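Local coordinates for PTS system, IIabc component (PDB 3IPJ), which is the EIIB domain of a sugar phosphotransferase transporter, which probably carries a phosphoryl group on a cysteine on its way to the incoming sugar, possibly trehalose, at residues A[25-39]-A[62-76]. Residues are numbered along the deposited sequence; the frame is centred on the assembly and turned at random.
Sequences ITHCATRLRVMVKDR and QYQIILGTGIVNKVY
Leu32 meets helix 71-76 with both of its methyl groups. Its CD1 lies 3.8 Å from Tyr76 CD1, at the edge of the ring, and its CD2 packs across Val75 CG1. Leu67 CD1 touches Leu32 CB. Val34 CG2 continues this buried face against Ile65 CD1. Val72 wedges its CG2 against the backbone of Arg31, while its CG1 sits 3.1 Å from Ala29 O. The His27 and Tyr76 rings meet obliquely, with centroids 4.6 Å apart and planes at 52°. Strands 31-36 and 62-66 pair antiparallel in the middle of the four-stranded sheet of the EIIB domain, and the helix packs on the Leu32 side. Beyond the paired strands, Thr30 O accepts from both Leu67 N (2.9 Å) and Gly68 N (3.0 Å). These bonds tie the loop of Cys28, the predicted phosphocysteine, to the turn before the helix. A water bridges Ala29 O, Gly70 N and Asn73 ND2. On the opposite sheet face, Arg31 reaches out with its chain extended, and NH1 donates in the guanidinium plane to Gln64 OE1 (2.7 Å). Gln64 also lies over one face of the Arg33 guanidinium. Arg33 NE donates almost straight to Cys28 SG (3.4 Å, 168°).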
loop_
_atom_site.group_PDB
_atom_site.type_symbol
_atom_site.label_atom_id
_atom_site.label_comp_id
_atom_site.label_asym_id
_atom_site.label_seq_id
_atom_site.Cartn_x
_atom_site.Cartn_y
_atom_site.Cartn_z
ATOM N N ILE A 25 0.701 -7.391 -1.103
ATOM C CA ILE A 25 0.379 -6.089 -1.560
ATOM C C ILE A 25 0.420 -6.125 -3.049
ATOM O O ILE A 25 1.315 -6.730 -3.597
ATOM C CB ILE A 25 1.514 -5.062 -1.183
ATOM C CG1 ILE A 25 1.920 -5.225 0.291
ATOM C CG2 ILE A 25 1.076 -3.616 -1.541
ATOM C CD1 ILE A 25 3.398 -4.860 0.623
ATOM N N THR A 26 -0.555 -5.472 -3.708
ATOM C CA THR A 26 -0.501 -5.172 -5.152
ATOM C C THR A 26 -1.172 -3.824 -5.357
ATOM O O THR A 26 -1.375 -3.067 -4.387
ATOM C CB THR A 26 -1.190 -6.234 -6.004
ATOM O OG1 THR A 26 -0.813 -6.034 -7.386
ATOM C CG2 THR A 26 -2.751 -6.224 -5.756
ATOM N N HIS A 27 -1.547 -3.525 -6.589
ATOM C CA HIS A 27 -2.179 -2.255 -6.856
ATOM C C HIS A 27 -3.022 -2.314 -8.101
ATOM O O HIS A 27 -2.879 -3.231 -8.878
ATOM C CB HIS A 27 -1.115 -1.096 -6.935
ATOM C CG HIS A 27 -0.373 -1.044 -8.243
ATOM N ND1 HIS A 27 0.814 -1.720 -8.469
ATOM C CD2 HIS A 27 -0.685 -0.432 -9.404
ATOM C CE1 HIS A 27 1.211 -1.508 -9.705
ATOM N NE2 HIS A 27 0.314 -0.736 -10.296
ATOM N N CYS A 28 -3.937 -1.374 -8.288
ATOM C CA CYS A 28 -4.591 -1.228 -9.602
ATOM C C CYS A 28 -4.194 0.172 -10.110
ATOM O O CYS A 28 -3.153 0.734 -9.712
ATOM C CB CYS A 28 -6.130 -1.423 -9.559
ATOM S SG CYS A 28 -7.014 -0.203 -8.488
ATOM N N ALA A 29 -5.024 0.757 -10.976
ATOM C CA ALA A 29 -4.646 2.011 -11.597
ATOM C C ALA A 29 -4.699 3.108 -10.589
ATOM O O ALA A 29 -4.034 4.125 -10.788
ATOM C CB ALA A 29 -5.570 2.317 -12.834
ATOM N N THR A 30 -5.516 2.952 -9.530
ATOM C CA THR A 30 -5.705 4.097 -8.616
ATOM C C THR A 30 -5.532 3.684 -7.167
ATOM O O THR A 30 -5.418 4.563 -6.308
ATOM C CB THR A 30 -7.078 4.744 -8.812
ATOM O OG1 THR A 30 -8.079 3.725 -8.626
ATOM C CG2 THR A 30 -7.171 5.225 -10.245
ATOM N N ARG A 31 -5.543 2.369 -6.871
ATOM C CA ARG A 31 -5.485 1.949 -5.469
ATOM C C ARG A 31 -4.312 1.009 -5.116
ATOM O O ARG A 31 -3.954 0.101 -5.859
ATOM C CB ARG A 31 -6.830 1.311 -5.019
ATOM C CG ARG A 31 -8.040 2.038 -5.473
ATOM C CD ARG A 31 -9.268 1.281 -5.017
ATOM N NE ARG A 31 -10.472 2.091 -5.298
ATOM C CZ ARG A 31 -11.708 1.786 -4.848
ATOM N NH1 ARG A 31 -11.909 0.681 -4.106
ATOM N NH2 ARG A 31 -12.746 2.566 -5.162
ATOM N N LEU A 32 -3.724 1.242 -3.964
ATOM C CA LEU A 32 -2.799 0.311 -3.304
ATOM C C LEU A 32 -3.698 -0.695 -2.560
ATOM O O LEU A 32 -4.521 -0.313 -1.738
ATOM C CB LEU A 32 -1.905 1.160 -2.365
ATOM C CG LEU A 32 -0.668 0.451 -1.863
ATOM C CD1 LEU A 32 0.348 0.168 -3.026
ATOM C CD2 LEU A 32 -0.030 1.288 -0.726
ATOM N N ARG A 33 -3.544 -1.978 -2.858
ATOM C CA ARG A 33 -4.423 -2.977 -2.320
ATOM C C ARG A 33 -3.628 -3.906 -1.406
ATOM O O ARG A 33 -2.771 -4.653 -1.865
ATOM C CB ARG A 33 -5.083 -3.708 -3.473
ATOM C CG ARG A 33 -6.163 -2.896 -4.164
ATOM C CD ARG A 33 -6.420 -3.490 -5.550
ATOM N NE ARG A 33 -7.476 -2.762 -6.251
ATOM C CZ ARG A 33 -8.772 -3.063 -6.164
ATOM N NH1 ARG A 33 -9.144 -4.118 -5.407
ATOM N NH2 ARG A 33 -9.696 -2.332 -6.832
ATOM N N VAL A 34 -3.912 -3.842 -0.110
ATOM C CA VAL A 34 -3.124 -4.578 0.904
ATOM C C VAL A 34 -3.977 -5.695 1.533
ATOM O O VAL A 34 -4.990 -5.374 2.190
ATOM C CB VAL A 34 -2.708 -3.644 2.053
ATOM C CG1 VAL A 34 -1.692 -4.343 2.967
ATOM C CG2 VAL A 34 -2.137 -2.386 1.454
ATOM N N MET A 35 -3.597 -6.972 1.330
ATOM C CA MET A 35 -4.289 -8.100 1.982
ATOM C C MET A 35 -3.728 -8.075 3.410
ATOM O O MET A 35 -2.493 -8.186 3.589
ATOM C CB MET A 35 -3.963 -9.421 1.301
ATOM C CG MET A 35 -4.442 -9.436 -0.144
ATOM S SD MET A 35 -6.253 -9.617 -0.258
ATOM C CE MET A 35 -6.309 -11.300 -0.799
ATOM N N VAL A 36 -4.614 -7.858 4.407
ATOM C CA VAL A 36 -4.193 -7.733 5.796
ATOM C C VAL A 36 -4.729 -8.923 6.658
ATOM O O VAL A 36 -5.752 -9.515 6.361
ATOM C CB VAL A 36 -4.604 -6.362 6.381
ATOM C CG1 VAL A 36 -3.812 -5.208 5.698
ATOM C CG2 VAL A 36 -6.175 -6.113 6.320
ATOM N N LYS A 37 -4.003 -9.240 7.731
ATOM C CA LYS A 37 -4.412 -10.242 8.696
ATOM C C LYS A 37 -5.603 -9.806 9.561
ATOM O O LYS A 37 -6.573 -10.551 9.779
ATOM C CB LYS A 37 -3.213 -10.660 9.564
ATOM C CG LYS A 37 -2.014 -11.160 8.697
ATOM C CD LYS A 37 -0.832 -11.477 9.567
ATOM C CE LYS A 37 0.507 -11.441 8.810
ATOM N NZ LYS A 37 1.565 -11.916 9.783
ATOM N N ASP A 38 -5.552 -8.578 10.035
ATOM C CA ASP A 38 -6.579 -8.033 10.947
ATOM C C ASP A 38 -6.893 -6.546 10.616
ATOM O O ASP A 38 -6.159 -5.617 11.013
ATOM C CB ASP A 38 -6.030 -8.194 12.379
ATOM C CG ASP A 38 -7.006 -7.813 13.461
ATOM O OD1 ASP A 38 -8.193 -7.583 13.153
ATOM O OD2 ASP A 38 -6.566 -7.789 14.643
ATOM N N ARG A 39 -7.997 -6.318 9.896
ATOM C CA ARG A 39 -8.395 -4.957 9.626
ATOM C C ARG A 39 -8.710 -4.142 10.905
ATOM O O ARG A 39 -8.552 -2.931 10.918
ATOM C CB ARG A 39 -9.588 -4.889 8.627
ATOM C CG ARG A 39 -10.933 -5.133 9.194
ATOM C CD ARG A 39 -11.451 -3.881 9.841
ATOM N NE ARG A 39 -11.894 -2.845 8.906
ATOM C CZ ARG A 39 -11.339 -1.646 8.747
ATOM N NH1 ARG A 39 -10.217 -1.321 9.390
ATOM N NH2 ARG A 39 -11.894 -0.777 7.915
ATOM N N GLN A 62 -9.240 -7.154 1.556
ATOM C CA GLN A 62 -8.374 -6.120 0.960
ATOM C C GLN A 62 -8.597 -4.761 1.623
ATOM O O GLN A 62 -9.705 -4.189 1.555
ATOM C CB GLN A 62 -8.678 -5.943 -0.536
ATOM C CG GLN A 62 -8.169 -7.065 -1.417
ATOM C CD GLN A 62 -8.404 -6.759 -2.896
ATOM O OE1 GLN A 62 -8.991 -7.582 -3.660
ATOM N NE2 GLN A 62 -7.961 -5.606 -3.309
ATOM N N TYR A 63 -7.514 -4.233 2.204
ATOM C CA TYR A 63 -7.467 -2.844 2.673
ATOM C C TYR A 63 -6.972 -1.929 1.503
ATOM O O TYR A 63 -5.827 -2.020 1.097
ATOM C CB TYR A 63 -6.515 -2.773 3.870
ATOM C CG TYR A 63 -6.724 -1.532 4.696
ATOM C CD1 TYR A 63 -7.718 -1.496 5.655
ATOM C CD2 TYR A 63 -5.958 -0.375 4.479
ATOM C CE1 TYR A 63 -7.930 -0.371 6.421
ATOM C CE2 TYR A 63 -6.156 0.784 5.214
ATOM C CZ TYR A 63 -7.140 0.782 6.191
ATOM O OH TYR A 63 -7.350 1.882 6.974
ATOM N N GLN A 64 -7.850 -1.062 0.956
ATOM C CA GLN A 64 -7.573 -0.385 -0.287
ATOM C C GLN A 64 -7.330 1.101 0.051
ATOM O O GLN A 64 -8.144 1.725 0.755
ATOM C CB GLN A 64 -8.721 -0.583 -1.245
ATOM C CG GLN A 64 -9.029 -2.061 -1.385
ATOM C CD GLN A 64 -10.153 -2.331 -2.397
ATOM O OE1 GLN A 64 -10.576 -1.426 -3.121
ATOM N NE2 GLN A 64 -10.647 -3.585 -2.444
ATOM N N ILE A 65 -6.204 1.643 -0.423
ATOM C CA ILE A 65 -5.884 3.019 -0.175
ATOM C C ILE A 65 -5.903 3.696 -1.507
ATOM O O ILE A 65 -5.115 3.340 -2.390
ATOM C CB ILE A 65 -4.482 3.127 0.373
ATOM C CG1 ILE A 65 -4.426 2.329 1.701
ATOM C CG2 ILE A 65 -4.045 4.576 0.490
ATOM C CD1 ILE A 65 -3.729 1.036 1.558
ATOM N N ILE A 66 -6.822 4.652 -1.680
ATOM C CA ILE A 66 -6.952 5.311 -2.983
ATOM C C ILE A 66 -5.881 6.412 -3.069
ATOM O O ILE A 66 -5.889 7.353 -2.266
ATOM C CB ILE A 66 -8.305 5.962 -3.213
ATOM C CG1 ILE A 66 -9.461 5.032 -2.788
ATOM C CG2 ILE A 66 -8.402 6.389 -4.686
ATOM C CD1 ILE A 66 -10.871 5.738 -2.807
ATOM N N LEU A 67 -4.956 6.271 -4.024
ATOM C CA LEU A 67 -3.876 7.247 -4.219
ATOM C C LEU A 67 -4.005 8.009 -5.562
ATOM O O LEU A 67 -3.446 9.112 -5.703
ATOM C CB LEU A 67 -2.517 6.511 -4.134
ATOM C CG LEU A 67 -2.180 6.073 -2.713
ATOM C CD1 LEU A 67 -1.099 5.082 -2.777
ATOM C CD2 LEU A 67 -1.667 7.275 -1.903
ATOM N N GLY A 68 -4.741 7.464 -6.524
ATOM C CA GLY A 68 -4.891 8.132 -7.809
ATOM C C GLY A 68 -3.866 7.571 -8.790
ATOM O O GLY A 68 -2.858 6.930 -8.411
ATOM N N THR A 69 -4.107 7.780 -10.075
ATOM C CA THR A 69 -3.144 7.314 -11.075
ATOM C C THR A 69 -1.739 7.940 -10.895
ATOM O O THR A 69 -1.588 9.113 -10.423
ATOM C CB THR A 69 -3.628 7.630 -12.489
ATOM O OG1 THR A 69 -3.709 9.055 -12.631
ATOM C CG2 THR A 69 -4.983 6.958 -12.748
ATOM N N GLY A 70 -0.727 7.185 -11.319
ATOM C CA GLY A 70 0.658 7.615 -11.263
ATOM C C GLY A 70 1.193 7.688 -9.836
ATOM O O GLY A 70 2.273 7.129 -9.560
ATOM N N ILE A 71 0.486 8.368 -8.916
ATOM C CA ILE A 71 0.908 8.374 -7.507
ATOM C C ILE A 71 0.871 6.922 -6.955
ATOM O O ILE A 71 1.779 6.543 -6.217
ATOM C CB ILE A 71 0.042 9.355 -6.636
ATOM C CG1 ILE A 71 -0.001 10.778 -7.221
ATOM C CG2 ILE A 71 0.495 9.338 -5.162
ATOM C CD1 ILE A 71 1.280 11.428 -7.378
ATOM N N VAL A 72 -0.149 6.114 -7.329
ATOM C CA VAL A 72 -0.216 4.747 -6.836
ATOM C C VAL A 72 1.040 3.904 -7.231
ATOM O O VAL A 72 1.546 3.124 -6.414
ATOM C CB VAL A 72 -1.572 4.046 -7.239
ATOM C CG1 VAL A 72 -1.687 3.923 -8.730
ATOM C CG2 VAL A 72 -1.674 2.635 -6.560
ATOM N N ASN A 73 1.547 4.053 -8.470
ATOM C CA ASN A 73 2.730 3.287 -8.953
ATOM C C ASN A 73 4.011 3.670 -8.271
ATOM O O ASN A 73 4.845 2.801 -8.048
ATOM C CB ASN A 73 2.922 3.532 -10.449
ATOM C CG ASN A 73 1.691 3.167 -11.256
ATOM O OD1 ASN A 73 1.597 2.057 -11.777
ATOM N ND2 ASN A 73 0.744 4.077 -11.348
ATOM N N LYS A 74 4.158 4.997 -7.974
ATOM C CA LYS A 74 5.347 5.565 -7.348
ATOM C C LYS A 74 5.417 5.111 -5.892
ATOM O O LYS A 74 6.501 4.834 -5.363
ATOM C CB LYS A 74 5.319 7.087 -7.446
ATOM C CG LYS A 74 5.309 7.505 -8.936
ATOM C CD LYS A 74 5.046 9.057 -9.174
ATOM C CE LYS A 74 4.772 9.374 -10.707
ATOM N NZ LYS A 74 5.952 9.528 -11.583
ATOM N N VAL A 75 4.247 4.991 -5.253
ATOM C CA VAL A 75 4.199 4.463 -3.863
ATOM C C VAL A 75 4.449 2.958 -3.896
ATOM O O VAL A 75 5.204 2.404 -3.055
ATOM C CB VAL A 75 2.881 4.798 -3.161
ATOM C CG1 VAL A 75 2.719 4.040 -1.800
ATOM C CG2 VAL A 75 2.815 6.332 -3.001
ATOM N N TYR A 76 3.884 2.300 -4.899
ATOM C CA TYR A 76 4.101 0.864 -4.978
ATOM C C TYR A 76 5.629 0.557 -5.130
ATOM O O TYR A 76 6.163 -0.357 -4.506
ATOM C CB TYR A 76 3.236 0.310 -6.109
ATOM C CG TYR A 76 3.286 -1.165 -6.128
ATOM C CD1 TYR A 76 2.659 -1.912 -5.134
ATOM C CD2 TYR A 76 3.971 -1.845 -7.140
ATOM C CE1 TYR A 76 2.712 -3.335 -5.135
ATOM C CE2 TYR A 76 4.027 -3.261 -7.127
ATOM C CZ TYR A 76 3.386 -3.957 -6.119
ATOM O OH TYR A 76 3.440 -5.279 -6.094
HETATM O O HOH W 1 -1.773 4.814 -12.045
#